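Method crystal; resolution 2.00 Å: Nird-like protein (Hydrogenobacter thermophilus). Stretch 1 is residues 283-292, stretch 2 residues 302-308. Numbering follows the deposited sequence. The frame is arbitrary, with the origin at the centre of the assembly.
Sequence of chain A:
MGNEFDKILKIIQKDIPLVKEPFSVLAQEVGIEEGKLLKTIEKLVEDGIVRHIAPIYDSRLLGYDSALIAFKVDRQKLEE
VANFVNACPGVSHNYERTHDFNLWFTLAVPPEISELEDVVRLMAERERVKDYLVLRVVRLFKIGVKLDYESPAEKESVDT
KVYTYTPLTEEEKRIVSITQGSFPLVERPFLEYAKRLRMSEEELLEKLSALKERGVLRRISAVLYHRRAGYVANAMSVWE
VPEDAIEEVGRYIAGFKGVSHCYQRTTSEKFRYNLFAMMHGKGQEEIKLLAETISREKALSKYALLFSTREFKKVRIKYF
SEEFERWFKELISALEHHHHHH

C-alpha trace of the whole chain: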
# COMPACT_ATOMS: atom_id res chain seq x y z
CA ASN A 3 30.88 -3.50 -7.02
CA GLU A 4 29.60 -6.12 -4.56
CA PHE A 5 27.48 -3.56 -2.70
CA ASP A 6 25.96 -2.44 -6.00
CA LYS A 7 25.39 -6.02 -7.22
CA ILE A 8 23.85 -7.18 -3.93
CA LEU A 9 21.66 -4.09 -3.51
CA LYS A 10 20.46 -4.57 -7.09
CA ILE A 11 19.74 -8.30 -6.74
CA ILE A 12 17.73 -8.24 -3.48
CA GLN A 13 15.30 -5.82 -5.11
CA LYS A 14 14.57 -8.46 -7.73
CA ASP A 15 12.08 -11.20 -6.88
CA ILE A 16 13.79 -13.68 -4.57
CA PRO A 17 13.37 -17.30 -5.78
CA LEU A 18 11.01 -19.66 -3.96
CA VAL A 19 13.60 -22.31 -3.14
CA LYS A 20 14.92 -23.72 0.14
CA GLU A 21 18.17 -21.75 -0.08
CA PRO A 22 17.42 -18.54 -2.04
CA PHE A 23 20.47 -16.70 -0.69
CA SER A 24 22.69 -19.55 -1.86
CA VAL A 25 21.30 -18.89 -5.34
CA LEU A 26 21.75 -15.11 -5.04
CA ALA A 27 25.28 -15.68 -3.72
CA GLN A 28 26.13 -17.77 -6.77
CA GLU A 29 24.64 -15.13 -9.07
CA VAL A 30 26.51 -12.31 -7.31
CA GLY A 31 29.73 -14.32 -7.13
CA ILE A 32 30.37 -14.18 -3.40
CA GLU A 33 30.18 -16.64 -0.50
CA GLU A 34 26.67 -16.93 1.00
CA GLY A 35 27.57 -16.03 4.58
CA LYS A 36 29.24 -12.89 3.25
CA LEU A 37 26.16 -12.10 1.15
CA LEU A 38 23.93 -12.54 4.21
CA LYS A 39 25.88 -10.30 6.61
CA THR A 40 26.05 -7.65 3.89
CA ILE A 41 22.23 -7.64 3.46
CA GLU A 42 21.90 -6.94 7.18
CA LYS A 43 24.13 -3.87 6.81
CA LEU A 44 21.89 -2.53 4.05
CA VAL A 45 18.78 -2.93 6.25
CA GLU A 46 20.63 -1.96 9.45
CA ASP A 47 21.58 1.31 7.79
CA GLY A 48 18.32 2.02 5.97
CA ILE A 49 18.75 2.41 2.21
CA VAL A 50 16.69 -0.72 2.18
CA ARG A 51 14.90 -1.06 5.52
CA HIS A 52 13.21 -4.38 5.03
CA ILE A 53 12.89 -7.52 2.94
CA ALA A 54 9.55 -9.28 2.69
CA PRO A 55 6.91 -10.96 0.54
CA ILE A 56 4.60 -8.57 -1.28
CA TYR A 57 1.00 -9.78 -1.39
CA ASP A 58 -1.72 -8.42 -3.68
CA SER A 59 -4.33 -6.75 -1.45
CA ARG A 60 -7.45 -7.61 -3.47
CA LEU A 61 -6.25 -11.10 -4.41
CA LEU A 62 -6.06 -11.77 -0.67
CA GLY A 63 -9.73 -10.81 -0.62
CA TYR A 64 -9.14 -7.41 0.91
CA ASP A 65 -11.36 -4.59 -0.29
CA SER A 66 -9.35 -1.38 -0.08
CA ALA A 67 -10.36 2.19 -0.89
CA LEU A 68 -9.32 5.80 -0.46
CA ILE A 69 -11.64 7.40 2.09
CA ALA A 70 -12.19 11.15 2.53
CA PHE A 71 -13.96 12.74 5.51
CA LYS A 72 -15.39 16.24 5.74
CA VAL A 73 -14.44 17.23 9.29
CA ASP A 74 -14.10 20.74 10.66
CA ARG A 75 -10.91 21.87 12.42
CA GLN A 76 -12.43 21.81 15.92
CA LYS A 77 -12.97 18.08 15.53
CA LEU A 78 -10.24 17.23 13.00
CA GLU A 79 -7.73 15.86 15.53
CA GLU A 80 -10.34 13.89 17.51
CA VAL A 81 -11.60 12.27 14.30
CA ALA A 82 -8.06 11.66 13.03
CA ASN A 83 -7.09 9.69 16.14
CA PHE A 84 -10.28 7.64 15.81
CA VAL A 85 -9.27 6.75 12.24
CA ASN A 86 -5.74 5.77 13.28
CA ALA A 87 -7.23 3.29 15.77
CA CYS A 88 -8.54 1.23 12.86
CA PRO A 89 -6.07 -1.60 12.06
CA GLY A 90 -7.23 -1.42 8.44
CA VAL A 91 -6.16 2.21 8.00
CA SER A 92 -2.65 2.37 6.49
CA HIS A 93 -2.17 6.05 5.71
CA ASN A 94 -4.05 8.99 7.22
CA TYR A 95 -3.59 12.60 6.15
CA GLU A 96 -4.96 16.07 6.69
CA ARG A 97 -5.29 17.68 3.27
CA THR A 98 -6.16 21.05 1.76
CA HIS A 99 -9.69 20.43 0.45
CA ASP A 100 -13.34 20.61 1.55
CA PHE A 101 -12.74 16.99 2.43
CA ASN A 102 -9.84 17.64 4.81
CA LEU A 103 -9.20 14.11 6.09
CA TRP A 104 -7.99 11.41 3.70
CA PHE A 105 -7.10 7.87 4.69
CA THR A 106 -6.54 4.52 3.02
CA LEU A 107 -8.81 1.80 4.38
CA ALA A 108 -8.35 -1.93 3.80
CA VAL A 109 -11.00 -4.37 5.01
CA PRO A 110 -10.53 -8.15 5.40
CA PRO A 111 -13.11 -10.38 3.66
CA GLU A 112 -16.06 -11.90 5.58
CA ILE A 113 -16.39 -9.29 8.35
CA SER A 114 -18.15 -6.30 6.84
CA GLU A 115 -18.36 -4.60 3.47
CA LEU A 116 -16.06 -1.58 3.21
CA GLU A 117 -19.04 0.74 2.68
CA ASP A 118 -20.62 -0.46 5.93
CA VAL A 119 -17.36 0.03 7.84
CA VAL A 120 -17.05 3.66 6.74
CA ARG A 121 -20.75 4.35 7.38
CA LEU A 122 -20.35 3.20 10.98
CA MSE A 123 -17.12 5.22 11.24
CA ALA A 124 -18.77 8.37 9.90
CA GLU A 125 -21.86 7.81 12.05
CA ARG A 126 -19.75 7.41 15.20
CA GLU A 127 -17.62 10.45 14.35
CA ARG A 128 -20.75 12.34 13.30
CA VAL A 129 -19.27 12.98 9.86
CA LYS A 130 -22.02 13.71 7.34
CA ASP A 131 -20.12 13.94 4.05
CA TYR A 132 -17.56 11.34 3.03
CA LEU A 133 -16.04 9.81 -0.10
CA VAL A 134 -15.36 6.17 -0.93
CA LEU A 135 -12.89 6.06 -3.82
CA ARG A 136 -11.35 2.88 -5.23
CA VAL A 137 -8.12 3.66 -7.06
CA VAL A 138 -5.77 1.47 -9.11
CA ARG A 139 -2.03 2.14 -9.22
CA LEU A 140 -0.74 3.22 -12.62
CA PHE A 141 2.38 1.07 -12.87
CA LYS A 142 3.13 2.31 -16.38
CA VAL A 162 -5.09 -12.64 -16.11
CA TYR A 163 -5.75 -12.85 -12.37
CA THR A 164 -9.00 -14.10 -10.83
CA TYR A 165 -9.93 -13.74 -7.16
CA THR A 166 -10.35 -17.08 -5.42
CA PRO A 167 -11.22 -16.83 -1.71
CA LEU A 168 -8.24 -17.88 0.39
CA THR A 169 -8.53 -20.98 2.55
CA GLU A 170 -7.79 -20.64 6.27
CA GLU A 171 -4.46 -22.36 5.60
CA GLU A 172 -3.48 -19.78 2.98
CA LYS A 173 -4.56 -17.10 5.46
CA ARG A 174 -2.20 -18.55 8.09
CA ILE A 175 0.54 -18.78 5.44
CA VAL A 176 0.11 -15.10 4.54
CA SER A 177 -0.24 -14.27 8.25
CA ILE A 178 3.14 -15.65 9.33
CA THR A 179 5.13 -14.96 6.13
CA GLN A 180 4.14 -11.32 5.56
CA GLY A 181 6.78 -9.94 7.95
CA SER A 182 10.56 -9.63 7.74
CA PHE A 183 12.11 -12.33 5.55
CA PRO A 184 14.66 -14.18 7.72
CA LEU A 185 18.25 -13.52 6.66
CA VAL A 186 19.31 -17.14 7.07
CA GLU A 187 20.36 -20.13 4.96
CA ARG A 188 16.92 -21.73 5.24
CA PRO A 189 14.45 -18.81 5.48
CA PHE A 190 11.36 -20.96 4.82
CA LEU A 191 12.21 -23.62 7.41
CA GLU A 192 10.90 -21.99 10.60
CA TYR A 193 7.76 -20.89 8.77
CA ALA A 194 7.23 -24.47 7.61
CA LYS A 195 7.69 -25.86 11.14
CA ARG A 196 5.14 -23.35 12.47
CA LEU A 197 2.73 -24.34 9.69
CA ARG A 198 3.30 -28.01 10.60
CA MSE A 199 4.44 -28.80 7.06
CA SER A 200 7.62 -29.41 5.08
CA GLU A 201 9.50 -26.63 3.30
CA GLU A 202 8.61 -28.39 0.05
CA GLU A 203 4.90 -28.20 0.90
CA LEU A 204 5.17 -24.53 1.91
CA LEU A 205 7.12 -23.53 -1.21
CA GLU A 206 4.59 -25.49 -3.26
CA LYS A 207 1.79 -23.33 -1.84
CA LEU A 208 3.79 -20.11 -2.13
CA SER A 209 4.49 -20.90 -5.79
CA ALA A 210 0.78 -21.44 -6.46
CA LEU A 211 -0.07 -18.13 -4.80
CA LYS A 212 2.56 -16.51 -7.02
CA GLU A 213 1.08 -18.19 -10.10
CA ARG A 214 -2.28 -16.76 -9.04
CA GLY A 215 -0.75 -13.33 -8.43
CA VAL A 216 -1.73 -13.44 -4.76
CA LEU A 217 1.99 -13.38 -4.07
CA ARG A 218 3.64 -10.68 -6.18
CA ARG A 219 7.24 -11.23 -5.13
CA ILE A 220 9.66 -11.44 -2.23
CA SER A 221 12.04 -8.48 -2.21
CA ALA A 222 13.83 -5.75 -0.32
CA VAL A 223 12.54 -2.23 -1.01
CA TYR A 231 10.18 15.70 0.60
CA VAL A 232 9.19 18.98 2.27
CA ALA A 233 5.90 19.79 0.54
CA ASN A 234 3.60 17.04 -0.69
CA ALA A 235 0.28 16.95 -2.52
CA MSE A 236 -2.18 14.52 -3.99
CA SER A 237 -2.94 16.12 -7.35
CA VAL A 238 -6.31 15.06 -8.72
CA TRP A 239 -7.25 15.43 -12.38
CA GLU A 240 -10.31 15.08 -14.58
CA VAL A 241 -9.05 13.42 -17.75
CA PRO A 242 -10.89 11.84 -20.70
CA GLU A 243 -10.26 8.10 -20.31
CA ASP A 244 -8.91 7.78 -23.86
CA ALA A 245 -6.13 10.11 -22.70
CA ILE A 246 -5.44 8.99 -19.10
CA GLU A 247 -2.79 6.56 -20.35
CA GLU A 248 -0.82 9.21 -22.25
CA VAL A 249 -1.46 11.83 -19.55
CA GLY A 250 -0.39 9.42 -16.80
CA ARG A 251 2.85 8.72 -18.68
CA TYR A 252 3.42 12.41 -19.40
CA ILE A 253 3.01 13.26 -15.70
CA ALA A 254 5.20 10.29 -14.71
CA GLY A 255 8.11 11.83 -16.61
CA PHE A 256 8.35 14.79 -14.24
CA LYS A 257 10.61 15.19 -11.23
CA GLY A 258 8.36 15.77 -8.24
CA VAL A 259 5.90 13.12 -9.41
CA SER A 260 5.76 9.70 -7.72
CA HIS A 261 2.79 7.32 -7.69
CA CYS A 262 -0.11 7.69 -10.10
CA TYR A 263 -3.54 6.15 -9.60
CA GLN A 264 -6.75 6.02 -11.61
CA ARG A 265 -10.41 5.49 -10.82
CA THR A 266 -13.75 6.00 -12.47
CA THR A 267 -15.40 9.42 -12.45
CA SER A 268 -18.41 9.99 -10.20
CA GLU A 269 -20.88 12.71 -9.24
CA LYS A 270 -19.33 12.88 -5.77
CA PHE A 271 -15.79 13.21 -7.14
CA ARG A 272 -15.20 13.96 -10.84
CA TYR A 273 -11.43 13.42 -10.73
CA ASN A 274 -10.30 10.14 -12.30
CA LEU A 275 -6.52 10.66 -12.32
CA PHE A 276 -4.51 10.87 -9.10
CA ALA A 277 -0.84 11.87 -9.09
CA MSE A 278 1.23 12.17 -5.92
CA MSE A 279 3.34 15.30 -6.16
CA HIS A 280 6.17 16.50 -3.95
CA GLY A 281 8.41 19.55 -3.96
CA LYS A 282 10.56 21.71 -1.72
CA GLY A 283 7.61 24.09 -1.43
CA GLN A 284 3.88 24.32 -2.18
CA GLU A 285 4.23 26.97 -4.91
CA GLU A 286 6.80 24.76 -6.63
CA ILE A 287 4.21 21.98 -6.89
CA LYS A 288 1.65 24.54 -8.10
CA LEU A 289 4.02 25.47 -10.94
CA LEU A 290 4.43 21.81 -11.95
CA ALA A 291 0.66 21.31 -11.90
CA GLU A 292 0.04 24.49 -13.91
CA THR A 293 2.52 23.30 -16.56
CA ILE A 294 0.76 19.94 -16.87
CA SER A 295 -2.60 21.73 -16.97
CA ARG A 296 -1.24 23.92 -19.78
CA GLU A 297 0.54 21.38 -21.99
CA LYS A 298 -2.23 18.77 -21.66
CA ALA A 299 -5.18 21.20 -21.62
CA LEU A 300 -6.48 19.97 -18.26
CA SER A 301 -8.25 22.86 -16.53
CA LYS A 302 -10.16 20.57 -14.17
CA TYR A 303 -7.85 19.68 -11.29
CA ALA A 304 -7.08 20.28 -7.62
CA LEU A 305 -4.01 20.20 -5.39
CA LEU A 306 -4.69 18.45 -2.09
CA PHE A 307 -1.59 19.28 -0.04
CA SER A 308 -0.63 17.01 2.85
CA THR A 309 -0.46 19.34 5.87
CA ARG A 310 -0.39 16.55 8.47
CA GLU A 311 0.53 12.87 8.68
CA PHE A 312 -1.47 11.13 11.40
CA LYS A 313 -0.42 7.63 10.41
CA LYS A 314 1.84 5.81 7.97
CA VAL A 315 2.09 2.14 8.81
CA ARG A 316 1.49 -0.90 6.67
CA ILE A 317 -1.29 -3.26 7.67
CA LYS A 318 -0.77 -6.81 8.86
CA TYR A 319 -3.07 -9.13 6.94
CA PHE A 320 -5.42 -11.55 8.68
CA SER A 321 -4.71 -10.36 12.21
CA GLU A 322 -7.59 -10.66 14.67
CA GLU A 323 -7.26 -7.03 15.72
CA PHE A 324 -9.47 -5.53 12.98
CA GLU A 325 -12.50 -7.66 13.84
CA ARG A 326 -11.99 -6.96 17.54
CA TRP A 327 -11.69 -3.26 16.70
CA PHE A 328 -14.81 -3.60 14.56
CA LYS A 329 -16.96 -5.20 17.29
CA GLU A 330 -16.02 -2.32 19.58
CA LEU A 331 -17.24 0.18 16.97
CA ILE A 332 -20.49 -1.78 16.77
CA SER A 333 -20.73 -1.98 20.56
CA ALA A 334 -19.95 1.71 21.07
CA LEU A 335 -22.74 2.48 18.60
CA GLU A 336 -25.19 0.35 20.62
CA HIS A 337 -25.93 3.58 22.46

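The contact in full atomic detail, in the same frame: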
# COMPACT_ATOMS: atom_id res chain seq x y z
N GLY A 283 8.50 22.96 -1.63
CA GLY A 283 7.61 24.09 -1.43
C GLY A 283 6.29 23.89 -2.15
O GLY A 283 6.25 23.25 -3.21
N GLN A 284 5.21 24.41 -1.58
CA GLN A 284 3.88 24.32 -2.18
C GLN A 284 3.84 24.94 -3.58
O GLN A 284 3.43 24.30 -4.54
CB GLN A 284 2.83 25.01 -1.30
CG GLN A 284 2.25 24.16 -0.18
CD GLN A 284 0.90 24.68 0.28
OE1 GLN A 284 0.37 25.63 -0.29
NE2 GLN A 284 0.34 24.06 1.31
N GLU A 285 4.25 26.21 -3.66
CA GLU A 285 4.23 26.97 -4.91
C GLU A 285 4.96 26.25 -6.04
O GLU A 285 4.55 26.31 -7.20
CB GLU A 285 4.86 28.35 -4.68
CG GLU A 285 4.84 29.26 -5.90
CD GLU A 285 3.44 29.74 -6.24
OE1 GLU A 285 2.62 29.88 -5.31
OE2 GLU A 285 3.17 29.98 -7.43
N GLU A 286 6.04 25.55 -5.68
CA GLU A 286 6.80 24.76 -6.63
C GLU A 286 5.94 23.67 -7.26
O GLU A 286 5.99 23.44 -8.47
CB GLU A 286 8.03 24.15 -5.94
CG GLU A 286 8.87 23.27 -6.84
CD GLU A 286 10.02 22.62 -6.11
OE1 GLU A 286 10.55 23.23 -5.15
OE2 GLU A 286 10.39 21.49 -6.48
N ILE A 287 5.16 22.99 -6.42
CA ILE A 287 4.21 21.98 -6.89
C ILE A 287 3.14 22.62 -7.77
O ILE A 287 2.79 22.08 -8.82
CB ILE A 287 3.56 21.23 -5.71
CG1 ILE A 287 4.55 20.28 -5.05
CG2 ILE A 287 2.33 20.46 -6.16
CD1 ILE A 287 4.04 19.61 -3.79
N LYS A 288 2.64 23.78 -7.34
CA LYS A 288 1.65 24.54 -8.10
C LYS A 288 2.13 24.82 -9.52
O LYS A 288 1.37 24.68 -10.48
CB LYS A 288 1.32 25.86 -7.40
CG LYS A 288 0.34 25.73 -6.23
CD LYS A 288 -0.05 27.10 -5.70
CE LYS A 288 -1.04 26.99 -4.54
NZ LYS A 288 -1.37 28.32 -3.96
N LEU A 289 3.39 25.23 -9.64
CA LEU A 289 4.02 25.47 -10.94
C LEU A 289 3.97 24.22 -11.82
O LEU A 289 3.54 24.27 -12.97
CB LEU A 289 5.47 25.92 -10.76
CG LEU A 289 5.75 27.43 -10.78
CD1 LEU A 289 4.76 28.18 -9.91
CD2 LEU A 289 7.17 27.72 -10.33
N LEU A 290 4.42 23.10 -11.25
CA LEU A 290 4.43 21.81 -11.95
C LEU A 290 3.03 21.41 -12.42
O LEU A 290 2.86 20.92 -13.54
CB LEU A 290 5.02 20.73 -11.04
CG LEU A 290 4.89 19.27 -11.49
CD1 LEU A 290 5.54 19.06 -12.84
CD2 LEU A 290 5.50 18.33 -10.45
N ALA A 291 2.04 21.62 -11.56
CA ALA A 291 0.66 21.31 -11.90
C ALA A 291 0.14 22.22 -13.01
O ALA A 291 -0.52 21.75 -13.94
CB ALA A 291 -0.22 21.42 -10.66
N GLU A 292 0.44 23.51 -12.90
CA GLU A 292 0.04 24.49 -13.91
C GLU A 292 0.62 24.17 -15.29
O GLU A 292 -0.06 24.34 -16.31
CB GLU A 292 0.46 25.91 -13.49
CG GLU A 292 -0.36 26.51 -12.34
CD GLU A 292 0.22 27.81 -11.83
OE1 GLU A 292 1.40 28.11 -12.13
OE2 GLU A 292 -0.50 28.54 -11.12
N LYS A 302 -9.47 21.15 -15.31
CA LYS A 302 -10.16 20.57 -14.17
C LYS A 302 -9.20 19.75 -13.31
O LYS A 302 -8.90 18.60 -13.63
CB LYS A 302 -11.32 19.69 -14.63
CG LYS A 302 -12.26 20.40 -15.58
CD LYS A 302 -13.56 19.64 -15.70
CE LYS A 302 -14.46 20.27 -16.74
NZ LYS A 302 -14.80 21.68 -16.42
N TYR A 303 -8.74 20.36 -12.22
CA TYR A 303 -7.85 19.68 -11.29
C TYR A 303 -7.82 20.38 -9.94
O TYR A 303 -8.35 21.48 -9.79
CB TYR A 303 -6.43 19.58 -11.86
CG TYR A 303 -5.62 20.85 -11.77
CD1 TYR A 303 -5.73 21.84 -12.74
CD2 TYR A 303 -4.72 21.05 -10.73
CE1 TYR A 303 -4.98 23.00 -12.66
CE2 TYR A 303 -3.97 22.21 -10.65
CZ TYR A 303 -4.10 23.18 -11.62
OH TYR A 303 -3.35 24.33 -11.54
N ALA A 304 -7.20 19.73 -8.96
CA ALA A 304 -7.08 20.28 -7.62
C ALA A 304 -5.82 19.76 -6.95
O ALA A 304 -5.43 18.61 -7.16
CB ALA A 304 -8.30 19.95 -6.79
N LEU A 305 -5.20 20.60 -6.13
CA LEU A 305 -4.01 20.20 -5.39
C LEU A 305 -4.35 20.02 -3.91
O LEU A 305 -4.60 20.99 -3.19
CB LEU A 305 -2.89 21.23 -5.56
CG LEU A 305 -2.34 21.38 -6.97
CD1 LEU A 305 -1.20 22.39 -7.02
CD2 LEU A 305 -1.88 20.03 -7.51
N LEU A 306 -4.38 18.76 -3.47
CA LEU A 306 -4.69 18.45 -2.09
C LEU A 306 -3.40 18.23 -1.30
O LEU A 306 -2.90 17.11 -1.20
CB LEU A 306 -5.59 17.22 -1.99
CG LEU A 306 -7.06 17.37 -2.41
CD1 LEU A 306 -7.22 17.46 -3.92
CD2 LEU A 306 -7.91 16.24 -1.86
N PHE A 307 -2.86 19.32 -0.76
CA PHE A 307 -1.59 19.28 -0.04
C PHE A 307 -1.70 18.54 1.28
O PHE A 307 -2.65 18.74 2.04
CB PHE A 307 -1.06 20.69 0.19
CG PHE A 307 -0.64 21.41 -1.06
CD1 PHE A 307 0.65 21.29 -1.54
CD2 PHE A 307 -1.55 22.20 -1.76
CE1 PHE A 307 1.05 21.95 -2.69
CE2 PHE A 307 -1.16 22.86 -2.92
CZ PHE A 307 0.14 22.73 -3.38
N SER A 308 -0.72 17.69 1.56
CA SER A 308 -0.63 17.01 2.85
C SER A 308 -0.05 17.97 3.89
O SER A 308 1.12 18.34 3.83
CB SER A 308 0.25 15.77 2.73
OG SER A 308 0.72 15.35 4.00

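The helix that begins at Gln284 lies across the strand that includes Tyr303 to Ser308, running nearly antiparallel to it at 157°, with the two axes approaching to 10.0 Å. That spacing is typical of a helix packed on a β-sheet: too wide for backbone to meet backbone, and just wide enough for one layer of interlocked side chains. No hydrogen bond joins the stretches, and the contact rests on apolar packing. Because the directions oppose, the start of the helix faces Phe307 and its later turns reach Leu305 and then Tyr303. These alternate strand residues all point toward the helix, as expected of a β-strand, in which successive side chains project from opposite faces.

Gly283 occupies the N-cap position and has no side chain to contribute; the helix then settles into its regular pattern, as in the bond from Lys288 N to Gln284 O (3.0 Å). Gln284 makes the first contact. Its CA-to-CB bond points sideways, yet its CG lies over one face of the Phe307 ring, 3.6 Å from Phe307 CD1 and 3.9 Å from the ring centroid. This is a CH-π contact, in which a polar residue uses its aliphatic portion to cover an aromatic face.

Glu285 and Glu286 take no part, and their charged side chains are exposed. Ile287, buried and pointing toward the strand, packs against two partners: its CD1 is 4.0 Å from Phe307 CE1, and its CG2 is 4.1 Å from Leu305 CD1. A branched aliphatic side chain suits such a buried site, since it offers a broad apolar surface and no polar group that would need a partner.

Lys288 follows at the margin. Its CA lies 3.7 Å from Leu305 CD1, while its CG approaches the edge of the Phe307 ring, 4.1 Å from Phe307 CZ. The extended chain thus lends its methylenes to the apolar layer and carries NZ onward, a common role for lysine at the border of a core.

Leu289 and Leu290 make no contact with the strand. Ala291, one turn beyond Ile287 and bonded to it through Ala291 N and Ile287 O (2.9 Å), points toward the strand again. Its small methyl packs against two larger side chains: CB is 3.8 Å from Leu305 CD2 and 3.8 Å from Tyr303 CE2. Glu292 closes the contact, its CG 3.8 Å from Tyr303 OH, a van der Waals approach by the aliphatic part of an exposed acidic residue.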